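Local structure of structure-specific endonuclease subunit SLX1 (Candida glabrata, 4XLG) at residues B[4-7]-B[8-11]; B[132-135]-B[136-139]. The protein probably acts as the catalytic subunit of the SLX1-SLX4 endonuclease, nicking branched DNA near junctions with single strands during repair and recombination. The protein carries 1 engineered substitution. One frame throughout, in Å; residues are numbered along the deposited sequence.

In the fold
Interaction 1 lies in the loop before strand 12-18, the second strand across the mixed sheet of the GIY-YIG nuclease domain. Interaction 2 follows strand 129-132 of the same sheet and starts helix 135-143. Strand 60-67 runs between these two strands. The centres of interactions 1 and 2 are about 27 Å apart, on opposite sides of the chain's centre. The nearest atoms of interactions 1 and 2 are about 7 Å apart. Both neighbourhoods meet the long helix 176-213: Asp9 rests on Leu198, and Phe133 on Leu189 and Leu193. Interaction 1 also packs on the C-terminal helix 288-299. Neither includes a ligand of the two zinc ions, which Cys219, Cys222, His252 and Cys255 and Cys242, Cys247, Cys279 and Cys282 bind.

Interaction 1 (B[4-7]-B[8-11]); sequences FQQI and PDFY
Gln6 reaches forward past Pro8 to Asp9, three residues on. Its side chain is extended beyond CG, which carries the amide along the chain. Gln6 NE2 donates to Asp9 OD1 at 2.9 Å. The bond is bent, with an N-H...acceptor angle of 139°. OD1 lies in the plane of the Gln6 amide, but the nitrogen comes to it from above the carboxylate plane. The same Gln6 NE2 also donates to Ile7 O at 2.8 Å. One amide nitrogen therefore holds both a backbone carbonyl and a carboxylate, which limits how the amide can turn. Beyond these residues, Asp9 OD1 is hydrogen-bonded to Tyr293 OH and Gln6 OE1 to Lys297 NZ, so helix 288-299 holds both polar ends.

Pro8 and Ile7 form the apolar part. Ile7 CG2 lies 3.5 Å from Pro8 CD, and the two side chains cross at about a right angle. Ile7 CG2 is anti to the backbone N and beside the carbonyl carbon, which brings this branch to the proline. The Ile7 side chain also packs on Cys289, Ile292 and Tyr293. The stretch has no regular helix or strand. It is the loop that runs into strand 12-18 of the GIY-YIG nuclease fold, pinned to helix 288-299 by Ile7, Gln6 and Asp9.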
# COMPACT_ATOMS: atom_id res chain seq x y z
N PHE B 4 -10.69 7.97 -12.35
CA PHE B 4 -9.68 7.36 -11.48
C PHE B 4 -10.36 6.40 -10.52
O PHE B 4 -11.50 6.61 -10.17
CB PHE B 4 -8.92 8.42 -10.71
CG PHE B 4 -7.87 9.13 -11.54
CD1 PHE B 4 -8.15 9.58 -12.82
CD2 PHE B 4 -6.62 9.37 -11.01
CE1 PHE B 4 -7.16 10.25 -13.57
CE2 PHE B 4 -5.64 10.02 -11.75
CZ PHE B 4 -5.90 10.46 -13.03
N GLN B 5 -9.66 5.37 -10.08
CA GLN B 5 -10.22 4.55 -9.02
C GLN B 5 -9.59 5.01 -7.71
O GLN B 5 -8.43 5.41 -7.66
CB GLN B 5 -10.00 3.06 -9.26
CG GLN B 5 -8.56 2.60 -9.22
CD GLN B 5 -8.40 1.09 -9.50
OE1 GLN B 5 -8.96 0.56 -10.47
NE2 GLN B 5 -7.60 0.44 -8.70
N GLN B 6 -10.38 4.99 -6.66
CA GLN B 6 -9.84 5.38 -5.35
C GLN B 6 -8.84 4.37 -4.83
O GLN B 6 -8.90 3.16 -5.15
CB GLN B 6 -10.98 5.58 -4.34
CG GLN B 6 -11.38 4.37 -3.55
CD GLN B 6 -12.14 4.73 -2.25
OE1 GLN B 6 -13.24 5.32 -2.32
NE2 GLN B 6 -11.53 4.42 -1.06
N ILE B 7 -7.91 4.86 -4.02
CA ILE B 7 -7.06 4.01 -3.20
C ILE B 7 -7.96 3.40 -2.09
O ILE B 7 -8.80 4.09 -1.56
CB ILE B 7 -5.94 4.83 -2.57
CG1 ILE B 7 -5.00 5.31 -3.72
CG2 ILE B 7 -5.19 4.02 -1.49
CD1 ILE B 7 -3.66 5.79 -3.23
N PRO B 8 -7.84 2.09 -1.84
CA PRO B 8 -8.73 1.45 -0.84
C PRO B 8 -8.62 2.09 0.51
O PRO B 8 -7.52 2.51 0.94
CB PRO B 8 -8.19 -0.01 -0.71
CG PRO B 8 -7.57 -0.25 -2.12
CD PRO B 8 -6.94 1.13 -2.51
N ASP B 9 -9.76 2.18 1.19
CA ASP B 9 -9.74 2.58 2.59
C ASP B 9 -8.85 1.66 3.40
O ASP B 9 -8.15 2.09 4.29
CB ASP B 9 -11.18 2.57 3.18
CG ASP B 9 -12.11 3.51 2.41
OD1 ASP B 9 -11.64 4.52 1.80
OD2 ASP B 9 -13.31 3.23 2.35
N PHE B 10 -8.97 0.36 3.14
CA PHE B 10 -8.11 -0.63 3.76
C PHE B 10 -7.90 -1.77 2.81
O PHE B 10 -8.86 -2.29 2.25
CB PHE B 10 -8.76 -1.16 5.08
CG PHE B 10 -7.81 -2.09 5.86
CD1 PHE B 10 -7.71 -3.45 5.56
CD2 PHE B 10 -6.99 -1.54 6.82
CE1 PHE B 10 -6.76 -4.30 6.26
CE2 PHE B 10 -6.07 -2.36 7.57
CZ PHE B 10 -5.96 -3.73 7.28
N TYR B 11 -6.65 -2.19 2.61
CA TYR B 11 -6.47 -3.43 1.85
C TYR B 11 -5.18 -4.00 2.43
O TYR B 11 -4.14 -3.30 2.45
CB TYR B 11 -6.35 -3.18 0.31
CG TYR B 11 -7.04 -4.30 -0.47
CD1 TYR B 11 -6.46 -5.63 -0.50
CD2 TYR B 11 -8.27 -4.10 -1.06
CE1 TYR B 11 -7.14 -6.68 -1.16
CE2 TYR B 11 -8.93 -5.12 -1.73
CZ TYR B 11 -8.36 -6.40 -1.74
OH TYR B 11 -9.06 -7.40 -2.39

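Interaction 2 (B[132-135]-B[136-139])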
# COMPACT_ATOMS: atom_id res chain seq x y z
N PHE B 132 1.91 -6.11 13.62
CA PHE B 132 1.84 -7.40 14.34
C PHE B 132 0.75 -7.45 15.40
O PHE B 132 0.58 -6.50 16.16
CB PHE B 132 3.21 -7.69 15.04
CG PHE B 132 4.29 -7.92 14.05
CD1 PHE B 132 4.42 -9.19 13.47
CD2 PHE B 132 5.14 -6.89 13.66
CE1 PHE B 132 5.42 -9.45 12.51
CE2 PHE B 132 6.19 -7.14 12.72
CZ PHE B 132 6.32 -8.41 12.12
N PHE B 133 0.01 -8.55 15.42
CA PHE B 133 -0.99 -8.78 16.45
C PHE B 133 -0.46 -9.67 17.53
O PHE B 133 -1.12 -9.93 18.56
CB PHE B 133 -2.21 -9.44 15.84
CG PHE B 133 -2.87 -8.62 14.77
CD1 PHE B 133 -3.66 -7.50 15.14
CD2 PHE B 133 -2.71 -8.95 13.41
CE1 PHE B 133 -4.30 -6.73 14.15
CE2 PHE B 133 -3.35 -8.19 12.39
CZ PHE B 133 -4.16 -7.08 12.77
N ASN B 134 0.73 -10.20 17.27
CA ASN B 134 1.37 -11.12 18.24
C ASN B 134 2.79 -10.65 18.46
O ASN B 134 3.55 -10.49 17.49
CB ASN B 134 1.34 -12.58 17.74
CG ASN B 134 1.91 -13.57 18.78
OD1 ASN B 134 3.11 -13.56 19.07
ND2 ASN B 134 1.03 -14.40 19.39
N GLN B 135 3.15 -10.39 19.71
CA GLN B 135 4.45 -9.83 20.05
C GLN B 135 5.60 -10.84 19.87
O GLN B 135 6.73 -10.45 19.56
CB GLN B 135 4.45 -9.31 21.49
CG GLN B 135 5.81 -8.77 21.99
CD GLN B 135 6.66 -9.82 22.68
OE1 GLN B 135 6.15 -10.73 23.34
NE2 GLN B 135 7.98 -9.71 22.52
N LYS B 136 5.33 -12.14 20.13
CA LYS B 136 6.38 -13.13 19.90
C LYS B 136 6.70 -13.23 18.41
O LYS B 136 7.89 -13.42 18.05
CB LYS B 136 6.00 -14.51 20.46
CG LYS B 136 5.96 -14.51 21.98
CD LYS B 136 7.38 -14.39 22.56
CE LYS B 136 7.36 -14.22 24.07
NZ LYS B 136 8.77 -14.15 24.65
N VAL B 137 5.69 -13.08 17.56
CA VAL B 137 5.93 -13.08 16.12
C VAL B 137 6.71 -11.82 15.73
O VAL B 137 7.68 -11.87 14.94
CB VAL B 137 4.59 -13.16 15.33
CG1 VAL B 137 4.82 -12.93 13.81
CG2 VAL B 137 3.91 -14.56 15.58
N GLU B 138 6.30 -10.67 16.28
CA GLU B 138 7.06 -9.42 16.05
C GLU B 138 8.56 -9.56 16.46
O GLU B 138 9.47 -9.05 15.76
CB GLU B 138 6.41 -8.25 16.83
CG GLU B 138 7.10 -6.91 16.61
CD GLU B 138 7.94 -6.45 17.78
OE1 GLU B 138 7.87 -7.05 18.87
OE2 GLU B 138 8.70 -5.47 17.60
N GLU B 139 8.82 -10.23 17.59
CA GLU B 139 10.19 -10.38 18.05
C GLU B 139 11.01 -11.25 17.09
O GLU B 139 12.18 -10.96 16.84
CB GLU B 139 10.22 -10.99 19.46
CG GLU B 139 9.79 -10.04 20.55
CD GLU B 139 9.90 -10.67 21.93
OE1 GLU B 139 10.87 -11.42 22.17
OE2 GLU B 139 9.02 -10.41 22.76
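An N-cap begins helix 135-143, just after strand 129-132 of the mixed sheet. Asn134 is the capping residue. Its CG is anti to the backbone N, chi1 -176°, and this brings OD1 to the N-H groups of Lys136 and Val137 in the first turn. Val137 N donates to Asn134 OD1 at 3.0 Å with a fairly straight bond, 153° at the hydrogen. Lys136 N lies 2.8 Å from the same Asn134 OD1, but its bond is weak at 117°. Val137 CG2 packs across the Asn134 side chain at about a right angle.

The regular helix bonds follow at once. Glu138 N donates to Asn134 O at 3.0 Å, and Glu139 N to Gln135 O at 2.9 Å. Gln135 and Glu139 are each deposited in two conformers, so the overlap of their side-chain ends in the given copies is doubtful and is not read as a bond.

Phe132, the last residue of the strand, lies against the first turn. Glu138 CA sits over the centre of one face of its ring, 3.7 Å from the centroid, as a CH-pi contact. Glu138 CB also lies over a face of this ring, 3.5 Å from Phe132 CG. Val137 CG1 approaches obliquely, 3.8 Å from Phe132 CE1. The Glu138 carboxylate forms a salt bridge with Lys142, one turn further along the helix.

Asn134 uses both ends of its amide: OD1 caps the helix, while ND2 bonds to Glu61 OE2 and Thr169 O. These bonds tie the helix start to strand 60-67, which carries Glu61, and to Thr169, just after strand 160-168. They should fix the rotation of the buried amide. Held this way, OD1 satisfies N-H groups at the helix start and probably also interacts favourably with the helix dipole.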